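Local coordinates for protein TetR family transcription regulator (Marinobacter aquaeolei, PDB 3PAS) that probably binds operator DNA through an N-terminal helix-turn-helix domain and regulates transcription, as other TetR-family regulators do, at residues B[15-27]-B[101-114]. Residues are numbered along the deposited sequence; the frame is centred on the assembly and turned at random.
With ACT (acetate ion), chain M.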
loop_
_atom_site.group_PDB
_atom_site.type_symbol
_atom_site.label_atom_id
_atom_site.label_comp_id
_atom_site.label_asym_id
_atom_site.label_seq_id
_atom_site.Cartn_x
_atom_site.Cartn_y
_atom_site.Cartn_z
ATOM N N GLU B 15 21.140 -6.836 11.423
ATOM C CA GLU B 15 19.965 -6.581 12.257
ATOM C C GLU B 15 19.899 -5.120 12.743
ATOM O O GLU B 15 18.844 -4.510 12.740
ATOM C CB GLU B 15 19.968 -7.565 13.438
ATOM C CG GLU B 15 19.530 -8.976 13.064
ATOM C CD GLU B 15 18.031 -9.082 12.690
ATOM O OE1 GLU B 15 17.216 -8.176 13.027
ATOM O OE2 GLU B 15 17.652 -10.067 12.036
ATOM N N ALA B 16 21.027 -4.545 13.124
ATOM C CA ALA B 16 21.061 -3.140 13.559
ATOM C C ALA B 16 20.668 -2.220 12.394
ATOM O O ALA B 16 20.000 -1.199 12.594
ATOM C CB ALA B 16 22.459 -2.779 14.083
ATOM N N THR B 17 21.073 -2.590 11.178
ATOM C CA THR B 17 20.731 -1.833 9.969
ATOM C C THR B 17 19.209 -1.923 9.752
ATOM O O THR B 17 18.565 -0.912 9.545
ATOM C CB THR B 17 21.462 -2.341 8.744
ATOM O OG1 THR B 17 22.874 -2.216 8.922
ATOM C CG2 THR B 17 21.100 -1.524 7.502
ATOM N N VAL B 18 18.664 -3.148 9.765
ATOM C CA VAL B 18 17.187 -3.345 9.721
ATOM C C VAL B 18 16.455 -2.446 10.742
ATOM O O VAL B 18 15.562 -1.717 10.351
ATOM C CB VAL B 18 16.772 -4.788 9.981
ATOM C CG1 VAL B 18 15.194 -4.870 10.144
ATOM C CG2 VAL B 18 17.273 -5.701 8.840
ATOM N N ARG B 19 16.864 -2.460 12.018
ATOM C CA ARG B 19 16.209 -1.658 13.039
ATOM C C ARG B 19 16.295 -0.162 12.851
ATOM O O ARG B 19 15.264 0.540 12.952
ATOM C CB ARG B 19 16.701 -2.001 14.465
ATOM C CG ARG B 19 16.418 -3.414 14.881
ATOM C CD ARG B 19 16.658 -3.622 16.379
ATOM N NE ARG B 19 17.977 -3.194 16.827
ATOM C CZ ARG B 19 19.097 -3.905 16.713
ATOM N NH1 ARG B 19 19.081 -5.094 16.148
ATOM N NH2 ARG B 19 20.237 -3.420 17.173
ATOM N N GLU B 20 17.500 0.339 12.557
ATOM C CA GLU B 20 17.714 1.759 12.438
ATOM C C GLU B 20 17.019 2.331 11.210
ATOM O O GLU B 20 16.382 3.403 11.285
ATOM C CB GLU B 20 19.207 2.072 12.462
ATOM C CG GLU B 20 19.850 1.782 13.776
ATOM C CD GLU B 20 19.343 2.692 14.892
ATOM O OE1 GLU B 20 19.472 3.924 14.748
ATOM O OE2 GLU B 20 18.838 2.154 15.906
ATOM N N VAL B 21 17.109 1.636 10.083
ATOM C CA VAL B 21 16.463 2.130 8.865
ATOM C C VAL B 21 14.936 2.013 9.004
ATOM O O VAL B 21 14.189 2.952 8.615
ATOM C CB VAL B 21 16.966 1.436 7.614
ATOM C CG1 VAL B 21 16.102 1.830 6.386
ATOM C CG2 VAL B 21 18.469 1.763 7.385
ATOM N N ALA B 22 14.470 0.883 9.556
ATOM C CA ALA B 22 13.029 0.710 9.724
ATOM C C ALA B 22 12.519 1.838 10.625
ATOM O O ALA B 22 11.472 2.390 10.367
ATOM C CB ALA B 22 12.668 -0.715 10.293
ATOM N N ASP B 23 13.244 2.180 11.670
ATOM C CA ASP B 23 12.804 3.254 12.565
ATOM C C ASP B 23 12.993 4.685 12.070
ATOM O O ASP B 23 12.116 5.533 12.303
ATOM C CB ASP B 23 13.511 3.168 13.894
ATOM C CG ASP B 23 13.040 1.990 14.751
ATOM O OD1 ASP B 23 12.174 1.192 14.317
ATOM O OD2 ASP B 23 13.584 1.885 15.863
ATOM N N HIS B 24 14.130 4.971 11.421
ATOM C CA HIS B 24 14.515 6.358 11.108
ATOM C C HIS B 24 14.765 6.654 9.618
ATOM O O HIS B 24 14.962 7.806 9.252
ATOM C CB HIS B 24 15.757 6.727 11.940
ATOM C CG HIS B 24 15.578 6.496 13.408
ATOM N ND1 HIS B 24 16.064 5.377 14.054
ATOM C CD2 HIS B 24 14.933 7.222 14.352
ATOM C CE1 HIS B 24 15.749 5.442 15.335
ATOM N NE2 HIS B 24 15.049 6.541 15.539
ATOM N N GLY B 25 14.726 5.639 8.763
ATOM C CA GLY B 25 14.937 5.821 7.305
ATOM C C GLY B 25 16.435 5.837 6.975
ATOM O O GLY B 25 17.305 5.823 7.882
ATOM N N PHE B 26 16.745 5.828 5.686
ATOM C CA PHE B 26 18.163 5.740 5.252
ATOM C C PHE B 26 19.044 6.925 5.576
ATOM O O PHE B 26 20.163 6.785 6.085
ATOM C CB PHE B 26 18.224 5.526 3.727
ATOM C CG PHE B 26 17.794 4.155 3.289
ATOM C CD1 PHE B 26 18.458 3.038 3.755
ATOM C CD2 PHE B 26 16.754 3.987 2.378
ATOM C CE1 PHE B 26 18.084 1.757 3.350
ATOM C CE2 PHE B 26 16.373 2.749 1.959
ATOM C CZ PHE B 26 17.040 1.612 2.437
ATOM N N SER B 27 18.557 8.104 5.215
ATOM C CA SER B 27 19.310 9.337 5.352
ATOM C C SER B 27 19.723 9.616 6.760
ATOM O O SER B 27 20.825 10.086 6.985
ATOM C CB SER B 27 18.469 10.504 4.849
ATOM O OG SER B 27 18.236 10.301 3.474
ATOM N N GLU B 101 9.755 -5.310 11.113
ATOM C CA GLU B 101 10.921 -4.528 10.650
ATOM C C GLU B 101 11.567 -5.104 9.384
ATOM O O GLU B 101 12.138 -4.362 8.557
ATOM C CB GLU B 101 11.946 -4.378 11.797
ATOM C CG GLU B 101 12.562 -5.703 12.273
ATOM C CD GLU B 101 11.780 -6.481 13.343
ATOM O OE1 GLU B 101 10.590 -6.219 13.584
ATOM O OE2 GLU B 101 12.395 -7.367 13.951
ATOM N N LEU B 102 11.462 -6.420 9.175
ATOM C CA LEU B 102 11.973 -7.040 7.949
ATOM C C LEU B 102 11.143 -6.562 6.746
ATOM O O LEU B 102 11.678 -6.181 5.705
ATOM C CB LEU B 102 11.885 -8.561 8.044
ATOM C CG LEU B 102 12.749 -9.334 9.035
ATOM C CD1 LEU B 102 12.334 -10.851 8.891
ATOM C CD2 LEU B 102 14.309 -9.111 8.765
ATOM N N PHE B 103 9.826 -6.606 6.864
ATOM C CA PHE B 103 8.953 -6.073 5.815
ATOM C C PHE B 103 9.207 -4.566 5.576
ATOM O O PHE B 103 9.200 -4.107 4.439
ATOM C CB PHE B 103 7.474 -6.193 6.227
ATOM C CG PHE B 103 6.854 -7.563 6.046
ATOM C CD1 PHE B 103 7.615 -8.716 5.993
ATOM C CD2 PHE B 103 5.451 -7.684 5.988
ATOM C CE1 PHE B 103 7.009 -9.979 5.854
ATOM C CE2 PHE B 103 4.866 -8.921 5.834
ATOM C CZ PHE B 103 5.662 -10.074 5.775
ATOM N N ARG B 104 9.366 -3.797 6.648
ATOM C CA ARG B 104 9.578 -2.339 6.499
ATOM C C ARG B 104 10.916 -2.037 5.801
ATOM O O ARG B 104 10.971 -1.186 4.898
ATOM C CB ARG B 104 9.504 -1.675 7.851
ATOM C CG ARG B 104 9.615 -0.186 7.820
ATOM C CD ARG B 104 8.809 0.407 8.963
ATOM N NE ARG B 104 8.084 1.557 8.456
ATOM C CZ ARG B 104 7.053 1.490 7.609
ATOM N NH1 ARG B 104 6.600 0.316 7.154
ATOM N NH2 ARG B 104 6.472 2.612 7.203
ATOM N N TYR B 105 11.969 -2.745 6.206
ATOM C CA TYR B 105 13.282 -2.612 5.526
ATOM C C TYR B 105 13.138 -2.937 4.021
ATOM O O TYR B 105 13.560 -2.162 3.164
ATOM C CB TYR B 105 14.400 -3.441 6.176
ATOM C CG TYR B 105 15.740 -3.051 5.586
ATOM C CD1 TYR B 105 16.445 -1.991 6.110
ATOM C CD2 TYR B 105 16.195 -3.619 4.404
ATOM C CE1 TYR B 105 17.674 -1.580 5.555
ATOM C CE2 TYR B 105 17.396 -3.212 3.820
ATOM C CZ TYR B 105 18.130 -2.184 4.416
ATOM O OH TYR B 105 19.317 -1.749 3.878
ATOM N N HIS B 106 12.528 -4.075 3.699
ATOM C CA HIS B 106 12.292 -4.429 2.302
ATOM C C HIS B 106 11.542 -3.310 1.500
ATOM O O HIS B 106 11.967 -2.900 0.413
ATOM C CB HIS B 106 11.511 -5.761 2.219
ATOM C CG HIS B 106 11.275 -6.201 0.811
ATOM N ND1 HIS B 106 10.196 -5.757 0.071
ATOM C CD2 HIS B 106 12.030 -6.952 -0.022
ATOM C CE1 HIS B 106 10.292 -6.232 -1.153
ATOM N NE2 HIS B 106 11.380 -6.979 -1.230
ATOM N N GLU B 107 10.442 -2.838 2.069
ATOM C CA GLU B 107 9.625 -1.751 1.499
ATOM C C GLU B 107 10.428 -0.435 1.374
ATOM O O GLU B 107 10.438 0.191 0.321
ATOM C CB GLU B 107 8.402 -1.534 2.399
ATOM C CG GLU B 107 7.376 -0.437 1.958
ATOM C CD GLU B 107 6.532 -0.856 0.765
ATOM O OE1 GLU B 107 6.721 -1.991 0.254
ATOM O OE2 GLU B 107 5.689 -0.026 0.321
ATOM N N THR B 108 11.105 -0.023 2.434
ATOM C CA THR B 108 11.896 1.200 2.368
ATOM C C THR B 108 12.957 1.095 1.270
ATOM O O THR B 108 13.112 2.026 0.466
ATOM C CB THR B 108 12.616 1.527 3.702
ATOM O OG1 THR B 108 11.645 1.683 4.734
ATOM C CG2 THR B 108 13.384 2.865 3.574
ATOM N N PHE B 109 13.671 -0.038 1.216
ATOM C CA PHE B 109 14.734 -0.229 0.230
ATOM C C PHE B 109 14.206 -0.275 -1.186
ATOM O O PHE B 109 14.747 0.421 -2.082
ATOM C CB PHE B 109 15.519 -1.514 0.496
ATOM C CG PHE B 109 16.807 -1.644 -0.298
ATOM C CD1 PHE B 109 16.802 -2.100 -1.603
ATOM C CD2 PHE B 109 18.036 -1.355 0.292
ATOM C CE1 PHE B 109 17.979 -2.226 -2.338
ATOM C CE2 PHE B 109 19.235 -1.480 -0.444
ATOM C CZ PHE B 109 19.197 -1.920 -1.762
ATOM N N THR B 110 13.178 -1.106 -1.422
ATOM C CA THR B 110 12.638 -1.242 -2.793
ATOM C C THR B 110 12.051 0.063 -3.317
ATOM O O THR B 110 12.015 0.252 -4.519
ATOM C CB THR B 110 11.558 -2.396 -2.977
ATOM O OG1 THR B 110 10.434 -2.110 -2.165
ATOM C CG2 THR B 110 12.107 -3.750 -2.624
ATOM N N HIS B 111 11.592 0.962 -2.451
ATOM C CA HIS B 111 11.002 2.271 -2.836
ATOM C C HIS B 111 12.050 3.377 -2.739
ATOM O O HIS B 111 11.696 4.526 -2.582
ATOM C CB HIS B 111 9.851 2.693 -1.891
ATOM C CG HIS B 111 8.545 1.994 -2.121
ATOM N ND1 HIS B 111 7.630 2.411 -3.066
ATOM C CD2 HIS B 111 7.966 0.956 -1.473
ATOM C CE1 HIS B 111 6.561 1.634 -3.015
ATOM N NE2 HIS B 111 6.740 0.741 -2.059
ATOM N N SER B 112 13.333 3.026 -2.772
ATOM C CA SER B 112 14.425 4.002 -2.691
ATOM C C SER B 112 15.262 3.934 -3.961
ATOM O O SER B 112 15.215 2.952 -4.740
ATOM C CB SER B 112 15.353 3.698 -1.511
ATOM O OG SER B 112 16.217 2.606 -1.843
ATOM N N ALA B 113 16.085 4.963 -4.131
ATOM C CA ALA B 113 17.056 5.015 -5.218
ATOM C C ALA B 113 18.128 3.932 -5.137
ATOM O O ALA B 113 18.841 3.731 -6.121
ATOM C CB ALA B 113 17.717 6.395 -5.275
ATOM N N TRP B 114 18.279 3.239 -3.994
ATOM C CA TRP B 114 19.220 2.110 -3.927
ATOM C C TRP B 114 18.768 0.907 -4.744
ATOM O O TRP B 114 19.558 0.003 -5.001
ATOM C CB TRP B 114 19.445 1.608 -2.471
ATOM C CG TRP B 114 20.018 2.620 -1.591
ATOM C CD1 TRP B 114 19.393 3.273 -0.598
ATOM C CD2 TRP B 114 21.359 3.097 -1.618
ATOM N NE1 TRP B 114 20.249 4.175 -0.006
ATOM C CE2 TRP B 114 21.467 4.083 -0.623
ATOM C CE3 TRP B 114 22.464 2.818 -2.423
ATOM C CZ2 TRP B 114 22.652 4.789 -0.384
ATOM C CZ3 TRP B 114 23.639 3.510 -2.189
ATOM C CH2 TRP B 114 23.727 4.480 -1.167
HETATM C C ACT M . 4.660 -3.255 8.406
HETATM O O ACT M . 3.807 -2.811 9.208
HETATM O OXT ACT M . 5.681 -2.551 8.273
HETATM C CH3 ACT M . 4.464 -4.531 7.643
HETATM O O HOH W 1 11.839 2.965 6.918
#
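The junction between the N-terminal DNA-binding domain and the helical C-terminal domain of a TetR-type regulator is formed in part by the first helix, 5-24, packing on helix 100-110. Their short segments cross at 68° with axes 8.7 Å apart, and no direct hydrogen bond links them, so apolar and aromatic packing carries the contact. Phe26, just past Gly25, which leaves helical geometry with a positive phi, inserts between the end of helix 100-110 and the loop after it. Its ring is sandwiched: Val21 CG1 lies over one face near the rim, while Trp114 CD1 sits 3.9 Å above the centre of the other, the indole presenting its edge with the planes at 69°. Phe26 CE2 lies 3.4 Å from Thr108 CG2, which approaches obliquely, while Phe109 CA meets the ring edge at CZ. Another edge of the ring turns toward the face of Tyr105 in an offset edge-to-face pair, planes at 82°, which completes an aromatic cluster. Tyr105, its CG anti to the backbone N, extends toward the first helix; Val21 CB lies at its ring edge, 3.7 Å from CE1. Its hydroxyl is hydrogen-bonded to Leu56 O, tying the ring to helix 52-76 as well. Farther along, Val18 CG1 packs 3.5 Å from Glu101 CG, whose carboxylate forms a salt bridge with Arg99; Glu15 shares that arginine, so the cation probably offsets repulsion between the two acids. Ala22 CB rests against the aliphatic part of Arg104. The polar link is indirect: one water donates to Val21 O and lies 2.5 Å from Thr108 OG1. Beyond the helix end, Ser112 OG accepts from Trp114 N at 3.0 Å, an ST turn beside the indole whose CD1 covers one face of Phe26.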